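Local atomic coordinates of protein LEC-6 (PDB entry 3VV1), a protein that binds galactose-containing glycans as a nematode galectin, with a preference for saccharides in which galactose is linked to fucose. Residues Arg60-Leu65 and His74-Phe79. Sequence-based numbering, arbitrary orientation.
With GAL (beta-D-galactopyranose), chain C; FUC (alpha-L-fucopyranose), chain B.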
loop_
_atom_site.group_PDB
_atom_site.type_symbol
_atom_site.label_atom_id
_atom_site.label_comp_id
_atom_site.label_asym_id
_atom_site.label_seq_id
_atom_site.Cartn_x
_atom_site.Cartn_y
_atom_site.Cartn_z
ATOM N N ARG A 60 9.190 -27.196 4.392
ATOM C CA ARG A 60 8.576 -26.502 3.245
ATOM C C ARG A 60 8.198 -25.098 3.575
ATOM O O ARG A 60 7.954 -24.802 4.706
ATOM C CB ARG A 60 7.282 -27.234 2.795
ATOM C CG ARG A 60 7.552 -28.702 2.450
ATOM C CD ARG A 60 6.280 -29.366 1.912
ATOM N NE ARG A 60 6.598 -30.751 1.560
ATOM C CZ ARG A 60 5.688 -31.637 1.128
ATOM N NH1 ARG A 60 4.396 -31.271 0.970
ATOM N NH2 ARG A 60 6.048 -32.889 0.883
ATOM N N PHE A 61 8.016 -24.279 2.524
ATOM C CA PHE A 61 7.337 -23.018 2.705
ATOM C C PHE A 61 6.589 -22.764 1.420
ATOM O O PHE A 61 6.898 -23.332 0.346
ATOM C CB PHE A 61 8.300 -21.829 3.051
ATOM C CG PHE A 61 9.208 -21.375 1.912
ATOM C CD1 PHE A 61 8.787 -20.434 0.986
ATOM C CD2 PHE A 61 10.529 -21.856 1.845
ATOM C CE1 PHE A 61 9.659 -19.976 -0.008
ATOM C CE2 PHE A 61 11.404 -21.433 0.817
ATOM C CZ PHE A 61 10.957 -20.477 -0.102
ATOM N N HIS A 62 5.600 -21.895 1.494
ATOM C CA HIS A 62 4.902 -21.554 0.235
ATOM C C HIS A 62 4.456 -20.124 0.210
ATOM O O HIS A 62 4.324 -19.474 1.256
ATOM C CB HIS A 62 3.715 -22.521 -0.050
ATOM C CG HIS A 62 2.648 -22.474 0.973
ATOM N ND1 HIS A 62 2.607 -23.323 2.038
ATOM C CD2 HIS A 62 1.565 -21.618 1.116
ATOM C CE1 HIS A 62 1.520 -23.060 2.764
ATOM N NE2 HIS A 62 0.891 -22.010 2.219
ATOM N N ILE A 63 4.223 -19.640 -1.034
ATOM C CA ILE A 63 3.555 -18.357 -1.272
ATOM C C ILE A 63 2.288 -18.696 -2.029
ATOM O O ILE A 63 2.355 -19.396 -3.033
ATOM C CB ILE A 63 4.445 -17.443 -2.129
ATOM C CG1 ILE A 63 5.685 -16.916 -1.380
ATOM C CG2 ILE A 63 3.629 -16.240 -2.554
ATOM C CD1 ILE A 63 6.876 -17.776 -1.370
ATOM N N ASN A 64 1.148 -18.220 -1.544
ATOM C CA ASN A 64 -0.152 -18.324 -2.297
ATOM C C ASN A 64 -0.597 -16.971 -2.800
ATOM O O ASN A 64 -0.624 -16.010 -2.012
ATOM C CB ASN A 64 -1.265 -18.877 -1.417
ATOM C CG ASN A 64 -1.091 -20.344 -1.098
ATOM O OD1 ASN A 64 -0.513 -21.101 -1.880
ATOM N ND2 ASN A 64 -1.543 -20.739 0.078
ATOM N N LEU A 65 -0.946 -16.896 -4.092
ATOM C CA LEU A 65 -1.628 -15.705 -4.643
ATOM C C LEU A 65 -3.081 -16.139 -4.765
ATOM O O LEU A 65 -3.387 -17.032 -5.589
ATOM C CB LEU A 65 -1.023 -15.330 -6.003
ATOM C CG LEU A 65 0.492 -15.164 -6.063
ATOM C CD1 LEU A 65 0.963 -14.837 -7.493
ATOM C CD2 LEU A 65 1.000 -14.123 -5.060
ATOM N N HIS A 74 0.092 -21.445 -6.157
ATOM C CA HIS A 74 0.685 -21.921 -4.916
ATOM C C HIS A 74 2.086 -22.283 -5.338
ATOM O O HIS A 74 2.285 -23.198 -6.143
ATOM C CB HIS A 74 -0.125 -23.167 -4.471
ATOM C CG HIS A 74 0.531 -24.000 -3.375
ATOM N ND1 HIS A 74 0.470 -23.641 -2.065
ATOM C CD2 HIS A 74 1.172 -25.235 -3.410
ATOM C CE1 HIS A 74 1.028 -24.601 -1.286
ATOM N NE2 HIS A 74 1.487 -25.579 -2.117
ATOM N N PHE A 75 3.073 -21.565 -4.810
ATOM C CA PHE A 75 4.502 -21.784 -5.125
ATOM C C PHE A 75 5.109 -22.434 -3.874
ATOM O O PHE A 75 5.155 -21.800 -2.807
ATOM C CB PHE A 75 5.133 -20.401 -5.413
ATOM C CG PHE A 75 6.638 -20.445 -5.548
ATOM C CD1 PHE A 75 7.225 -20.636 -6.811
ATOM C CD2 PHE A 75 7.491 -20.286 -4.420
ATOM C CE1 PHE A 75 8.601 -20.663 -6.975
ATOM C CE2 PHE A 75 8.885 -20.331 -4.608
ATOM C CZ PHE A 75 9.436 -20.489 -5.858
ATOM N N ASN A 76 5.496 -23.698 -3.964
ATOM C CA ASN A 76 5.860 -24.451 -2.728
ATOM C C ASN A 76 7.297 -24.967 -2.850
ATOM O O ASN A 76 7.593 -25.830 -3.667
ATOM C CB ASN A 76 4.882 -25.606 -2.637
ATOM C CG ASN A 76 4.900 -26.371 -1.284
ATOM O OD1 ASN A 76 4.406 -27.498 -1.236
ATOM N ND2 ASN A 76 5.382 -25.761 -0.185
ATOM N N ALA A 77 8.180 -24.403 -2.058
ATOM C CA ALA A 77 9.538 -24.903 -1.959
ATOM C C ALA A 77 9.532 -26.089 -0.993
ATOM O O ALA A 77 9.079 -25.956 0.130
ATOM C CB ALA A 77 10.436 -23.771 -1.394
ATOM N N ARG A 78 10.091 -27.224 -1.415
ATOM C CA ARG A 78 10.079 -28.458 -0.609
ATOM C C ARG A 78 11.521 -28.957 -0.422
ATOM O O ARG A 78 12.129 -29.541 -1.342
ATOM C CB ARG A 78 9.221 -29.529 -1.331
ATOM C CG ARG A 78 7.783 -29.064 -1.568
ATOM C CD ARG A 78 6.995 -30.220 -2.160
ATOM N NE ARG A 78 5.579 -29.865 -2.269
ATOM C CZ ARG A 78 4.638 -30.712 -2.680
ATOM N NH1 ARG A 78 4.975 -31.968 -3.041
ATOM N NH2 ARG A 78 3.366 -30.330 -2.726
ATOM N N PHE A 79 12.075 -28.745 0.761
ATOM C CA PHE A 79 13.414 -29.264 1.066
ATOM C C PHE A 79 13.372 -30.768 1.343
ATOM O O PHE A 79 14.382 -31.445 1.211
ATOM C CB PHE A 79 13.995 -28.451 2.234
ATOM C CG PHE A 79 14.194 -27.009 1.871
ATOM C CD1 PHE A 79 15.309 -26.611 1.115
ATOM C CD2 PHE A 79 13.211 -26.023 2.205
ATOM C CE1 PHE A 79 15.433 -25.268 0.736
ATOM C CE2 PHE A 79 13.349 -24.678 1.827
ATOM C CZ PHE A 79 14.475 -24.301 1.076
HETATM C C1 GAL C . 0.078 -31.462 -1.750
HETATM C C2 GAL C . 0.418 -30.652 -0.462
HETATM C C3 GAL C . -0.248 -29.328 -0.500
HETATM C C4 GAL C . 0.105 -28.617 -1.815
HETATM C C5 GAL C . -0.239 -29.548 -2.989
HETATM C C6 GAL C . 0.078 -28.881 -4.348
HETATM O O2 GAL C . -0.042 -31.385 0.652
HETATM O O3 GAL C . 0.249 -28.505 0.591
HETATM O O4 GAL C . 1.511 -28.279 -1.829
HETATM O O5 GAL C . 0.489 -30.721 -2.902
HETATM O O6 GAL C . -0.261 -29.799 -5.404
HETATM C C1 FUC B . 2.492 -35.412 -1.309
HETATM C C2 FUC B . 3.078 -34.535 -2.505
HETATM C C3 FUC B . 1.949 -34.101 -3.495
HETATM C C4 FUC B . 0.616 -33.701 -2.801
HETATM C C5 FUC B . -0.026 -34.938 -2.144
HETATM C C6 FUC B . -1.290 -34.448 -1.466
HETATM O O1 FUC B . 3.177 -36.651 -1.202
HETATM O O2 FUC B . 4.351 -35.071 -3.199
HETATM O O3 FUC B . 2.477 -32.990 -4.124
HETATM O O4 FUC B . 0.870 -32.638 -1.746
HETATM O O5 FUC B . 0.942 -35.455 -1.150
HETATM O O HOH W 1 3.035 -28.626 0.843
HETATM O O HOH W 2 4.527 -25.151 2.690
#
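Arg60 lies flat on Arg78 across an antiparallel hairpin of the galectin sandwich, their guanidinium planes 5° apart. From CB outward, Arg78 runs beside Arg60: Arg78 CG lies 3.7 Å from Arg60 NE, and CD sits over the centre of the Arg60 guanidinium. With the chain extended (chi3 174°), Arg78 NE reaches back along its own strand to Asn76 OD1 at 2.8 Å, a bond nearly in the guanidinium plane. Arg78 CZ rests against Arg60 NH1, while at the edge Arg78 NH1 donates to fucose O3 and Arg78 NH2 to galactose O4, each 2.9 Å away. Salt bridges to Asp80 from Arg60 and to Glu81 from Arg78 should offset the like charges. Asn76 ND2 gives its hydrogen to Phe61 O (2.9 Å) from above the carbonyl plane, on an oxygen already taken by Ala77 N. Further along, His74 ND1 donates in its ring plane to Asn64 OD1 at 2.7 Å, leaving NE2 to meet galactose O4. On the opposite face, Ala77 CB packs over the Phe61 ring. Strand 60-65 thus acts as a second shell: it fixes the rotation of Asn76 and His74 and backs Arg78, placing polar atoms around galactose O4, the axial hydroxyl that galectins read.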